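Local coordinates for receptor-type adenylate cyclase GRESAG 4.3 (Trypanosoma brucei, PDB 1FX4), which catalyses, through this class III cyclase domain, the magnesium-dependent conversion of ATP to 3',5'-cyclic AMP and diphosphate, and could serve as a receptor for an unknown ligand, at residues A[90-93]-A[94-97]; A[113-116]-A[117-121]. All blocks are in the same frame, centred on the assembly; numbering follows the deposited sequence.

Contact 1 (A[90-93]-A[94-97]); sequences WETN and AVDE. Unlike the reference sequence in segment 94-97: Val95 (reference Leu).
Thr92 OG1 accepts the backbone N-H of Ala94 at 3.0 Å, with an N-H...O angle of 152°, and so closes the turn that leads into helix 94-109. Its chi1 of -178° sets OG1 on the side of its own carbonyl carbon, where it meets Ala94 N and also lies 3.2 Å from Ala94 CB. The methyl CG2, the other branch, reaches Val95 CG2. One residue on, Asn93 O takes the first i-to-i+4 helical bond from Glu97 N, 3.0 Å long, and Glu97 CG lies 3.1 Å from the same Asn93 O. The Asn93 side chain crosses that of Glu97 at about a right angle; Asn93 ND2 lies 3.5 Å from Glu97 CG, with amide and carboxylate planes 37° apart.

One water links the loop to the first helical turn: it donates to Thr92 O at 2.7 Å and to Asp96 OD2 at 2.7 Å, and weakly accepts from Val95 N. Asp96 is fixed from beyond the segments, OD1 by Tyr125 OH and OD2 also by Gly131 N, while Leu33 packs on Thr92 and Ala94. Ala94 N is therefore capped by Thr92 OG1, and Val95 N only weakly by the water, and the carboxylate of Asp96, near the positive end of the helix dipole, would probably be favoured as an anion.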
loop_
_atom_site.group_PDB
_atom_site.type_symbol
_atom_site.label_atom_id
_atom_site.label_comp_id
_atom_site.label_asym_id
_atom_site.label_seq_id
_atom_site.Cartn_x
_atom_site.Cartn_y
_atom_site.Cartn_z
ATOM N N TRP A 90 -20.550 2.860 15.311
ATOM C CA TRP A 90 -19.635 3.727 14.583
ATOM C C TRP A 90 -19.899 5.206 14.819
ATOM O O TRP A 90 -19.117 6.062 14.379
ATOM C CB TRP A 90 -19.701 3.405 13.092
ATOM C CG TRP A 90 -19.189 2.036 12.792
ATOM C CD1 TRP A 90 -19.901 0.877 12.803
ATOM C CD2 TRP A 90 -17.839 1.681 12.481
ATOM N NE1 TRP A 90 -19.082 -0.183 12.520
ATOM C CE2 TRP A 90 -17.811 0.281 12.318
ATOM C CE3 TRP A 90 -16.650 2.411 12.329
ATOM C CZ2 TRP A 90 -16.632 -0.413 12.010
ATOM C CZ3 TRP A 90 -15.483 1.727 12.024
ATOM C CH2 TRP A 90 -15.482 0.324 11.869
ATOM N N GLU A 91 -21.009 5.497 15.504
ATOM C CA GLU A 91 -21.397 6.866 15.840
ATOM C C GLU A 91 -21.698 7.719 14.620
ATOM O O GLU A 91 -21.499 8.931 14.636
ATOM C CB GLU A 91 -20.325 7.545 16.700
ATOM C CG GLU A 91 -20.011 6.845 18.015
ATOM C CD GLU A 91 -18.883 7.531 18.779
ATOM O OE1 GLU A 91 -18.805 8.780 18.725
ATOM O OE2 GLU A 91 -18.062 6.828 19.420
ATOM N N THR A 92 -22.170 7.077 13.560
ATOM C CA THR A 92 -22.523 7.772 12.331
ATOM C C THR A 92 -23.273 6.824 11.418
ATOM O O THR A 92 -23.070 5.613 11.481
ATOM C CB THR A 92 -21.263 8.301 11.583
ATOM O OG1 THR A 92 -21.674 9.002 10.408
ATOM C CG2 THR A 92 -20.338 7.143 11.160
ATOM N N ASN A 93 -24.202 7.353 10.632
ATOM C CA ASN A 93 -24.896 6.508 9.689
ATOM C C ASN A 93 -24.420 6.908 8.303
ATOM O O ASN A 93 -24.813 6.304 7.310
ATOM C CB ASN A 93 -26.419 6.648 9.796
ATOM C CG ASN A 93 -27.149 5.429 9.229
ATOM O OD1 ASN A 93 -27.149 4.357 9.843
ATOM N ND2 ASN A 93 -27.741 5.577 8.042
ATOM N N ALA A 94 -23.524 7.894 8.259
ATOM C CA ALA A 94 -22.992 8.416 7.002
ATOM C C ALA A 94 -22.276 7.389 6.122
ATOM O O ALA A 94 -22.355 7.463 4.895
ATOM C CB ALA A 94 -22.075 9.604 7.280
ATOM N N VAL A 95 -21.574 6.443 6.742
ATOM C CA VAL A 95 -20.845 5.417 5.985
ATOM C C VAL A 95 -21.843 4.482 5.286
ATOM O O VAL A 95 -21.667 4.125 4.129
ATOM C CB VAL A 95 -19.947 4.616 6.934
ATOM C CG1 VAL A 95 -19.142 3.527 6.223
ATOM C CG2 VAL A 95 -18.919 5.483 7.664
ATOM N N ASP A 96 -22.888 4.100 6.002
ATOM C CA ASP A 96 -23.890 3.222 5.435
ATOM C C ASP A 96 -24.660 3.920 4.326
ATOM O O ASP A 96 -24.929 3.326 3.295
ATOM C CB ASP A 96 -24.809 2.693 6.535
ATOM C CG ASP A 96 -24.093 1.696 7.432
ATOM O OD1 ASP A 96 -24.083 0.490 7.095
ATOM O OD2 ASP A 96 -23.481 2.126 8.429
ATOM N N GLU A 97 -24.956 5.199 4.518
ATOM C CA GLU A 97 -25.668 5.957 3.498
ATOM C C GLU A 97 -24.818 5.982 2.235
ATOM O O GLU A 97 -25.332 5.766 1.128
ATOM C CB GLU A 97 -25.933 7.375 3.977
ATOM C CG GLU A 97 -26.796 7.435 5.197
ATOM C CD GLU A 97 -27.238 8.844 5.493
ATOM O OE1 GLU A 97 -27.901 9.446 4.611
ATOM O OE2 GLU A 97 -26.914 9.350 6.594
HETATM O O HOH W 1 -22.321 4.494 9.108
#

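Contact 2 (A[113-116]-A[117-121]); sequences YTPP and TASLD. Unlike the reference sequence in segment 117-121: Ser119 (reference His), Leu120 (reference Met).
Thr117 OG1 is gripped by two charged side chains, hydrogen-bonded to Glu103 OE1 of helix 94-109 and to Arg133 NH2, while the other carboxylate oxygen of Glu103, OE2, takes the backbone N-H of Ala118. The carboxylate thus spans a side chain and the next backbone amide, holding the start of the 117-120 turn against the helix. With chi1 at 80°, OG1 sits between the backbone N and the carbonyl carbon of its own residue, and the methyl CG2 is turned back beside the backbone N, 3.3 Å from Pro116 C and 3.4 Å from Pro116 O.

The turn itself is a type I beta turn, closed by Leu120 N donating to Thr117 O at 3.1 Å. The bend at Pro116 and Thr117 brings the two middle residues of the turn, Ala118 and Ser119, back against the Pro115 ring. Pro115 CB rests against the Ala118 methyl, CB to CB 3.8 Å, an apolar contact between residues three apart. Farther out on the ring, Pro115 CG approaches Ser119 OG at 3.7 Å; a chi1 of -71° swings that hydroxyl to the backbone-N side of Ser119. The carbonyl oxygen of Pro116 lies 4.2 Å from Leu120 CD1. Across this junction the side chains meet by van der Waals packing.

The whole piece belongs to the loop joining helix 94-109 to helix 122-128. Both prolines lean on Glu103 of the first helix, while Thr117 and Leu120 pack on Tyr125 of the second and on Trp129 just beyond it, so the turn bridges the two helices shortly before strand 134-141 begins.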
loop_
_atom_site.group_PDB
_atom_site.type_symbol
_atom_site.label_atom_id
_atom_site.label_comp_id
_atom_site.label_asym_id
_atom_site.label_seq_id
_atom_site.Cartn_x
_atom_site.Cartn_y
_atom_site.Cartn_z
ATOM N N TYR A 113 -26.563 -6.134 -12.656
ATOM C CA TYR A 113 -25.959 -5.854 -11.362
ATOM C C TYR A 113 -27.116 -5.261 -10.609
ATOM O O TYR A 113 -27.785 -4.367 -11.113
ATOM C CB TYR A 113 -24.837 -4.808 -11.400
ATOM C CG TYR A 113 -24.523 -4.254 -10.006
ATOM C CD1 TYR A 113 -23.640 -4.914 -9.150
ATOM C CD2 TYR A 113 -25.190 -3.129 -9.509
ATOM C CE1 TYR A 113 -23.441 -4.475 -7.836
ATOM C CE2 TYR A 113 -24.998 -2.686 -8.194
ATOM C CZ TYR A 113 -24.123 -3.363 -7.369
ATOM O OH TYR A 113 -23.920 -2.930 -6.080
ATOM N N THR A 114 -27.328 -5.720 -9.388
ATOM C CA THR A 114 -28.417 -5.199 -8.580
ATOM C C THR A 114 -27.838 -4.879 -7.206
ATOM O O THR A 114 -26.927 -5.560 -6.746
ATOM C CB THR A 114 -29.557 -6.231 -8.479
ATOM O OG1 THR A 114 -29.053 -7.439 -7.897
ATOM C CG2 THR A 114 -30.103 -6.547 -9.871
ATOM N N PRO A 115 -28.284 -3.777 -6.588
ATOM C CA PRO A 115 -27.774 -3.411 -5.267
ATOM C C PRO A 115 -28.084 -4.499 -4.249
ATOM O O PRO A 115 -29.240 -4.868 -4.049
ATOM C CB PRO A 115 -28.511 -2.104 -4.966
ATOM C CG PRO A 115 -29.771 -2.221 -5.760
ATOM C CD PRO A 115 -29.275 -2.798 -7.052
ATOM N N PRO A 116 -27.039 -5.079 -3.646
ATOM C CA PRO A 116 -27.241 -6.140 -2.655
ATOM C C PRO A 116 -27.698 -5.701 -1.259
ATOM O O PRO A 116 -28.043 -6.557 -0.441
ATOM C CB PRO A 116 -25.881 -6.840 -2.622
ATOM C CG PRO A 116 -24.927 -5.718 -2.880
ATOM C CD PRO A 116 -25.616 -4.954 -4.009
ATOM N N THR A 117 -27.691 -4.399 -0.969
ATOM C CA THR A 117 -28.122 -3.916 0.347
ATOM C C THR A 117 -29.020 -2.682 0.302
ATOM O O THR A 117 -29.816 -2.458 1.211
ATOM C CB THR A 117 -26.922 -3.596 1.304
ATOM O OG1 THR A 117 -26.372 -2.307 0.999
ATOM C CG2 THR A 117 -25.818 -4.645 1.189
ATOM N N ALA A 118 -28.891 -1.870 -0.743
ATOM C CA ALA A 118 -29.695 -0.651 -0.865
ATOM C C ALA A 118 -31.192 -0.930 -1.048
ATOM O O ALA A 118 -32.008 -0.027 -0.903
ATOM C CB ALA A 118 -29.175 0.226 -2.006
ATOM N N SER A 119 -31.550 -2.171 -1.367
ATOM C CA SER A 119 -32.958 -2.539 -1.538
ATOM C C SER A 119 -33.554 -3.202 -0.299
ATOM O O SER A 119 -34.719 -3.620 -0.309
ATOM C CB SER A 119 -33.157 -3.437 -2.761
ATOM O OG SER A 119 -32.981 -2.699 -3.963
ATOM N N LEU A 120 -32.762 -3.291 0.768
ATOM C CA LEU A 120 -33.237 -3.867 2.022
ATOM C C LEU A 120 -34.075 -2.830 2.772
ATOM O O LEU A 120 -33.833 -1.628 2.638
ATOM C CB LEU A 120 -32.045 -4.279 2.898
ATOM C CG LEU A 120 -31.100 -5.350 2.328
ATOM C CD1 LEU A 120 -29.871 -5.504 3.246
ATOM C CD2 LEU A 120 -31.827 -6.671 2.195
ATOM N N ASP A 121 -35.075 -3.274 3.532
ATOM C CA ASP A 121 -35.868 -2.330 4.324
ATOM C C ASP A 121 -34.917 -1.819 5.400
ATOM O O ASP A 121 -34.004 -2.537 5.817
ATOM C CB ASP A 121 -37.101 -2.992 4.971
ATOM C CG ASP A 121 -38.262 -3.160 3.999
ATOM O OD1 ASP A 121 -39.242 -3.836 4.351
ATOM O OD2 ASP A 121 -38.209 -2.614 2.881
#

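How the contacts relate
After helix 71-87 the chain runs through a loop that contact 1 closes by capping the start of helix 94-109. That helix then carries the chain to contact 2, which shapes the connection into helix 122-128. The two lie in series, neither nested nor crossing; their centres are 17 Å apart and their nearest atoms about 6 Å, without touching. Helix 94-109 is common to both, beginning in contact 1 and lending Glu103 to contact 2. A second link is Tyr125 of helix 122-128, which touches both contacts. Together they tie helices 94-109 and 122-128 on one side of the cyclase domain.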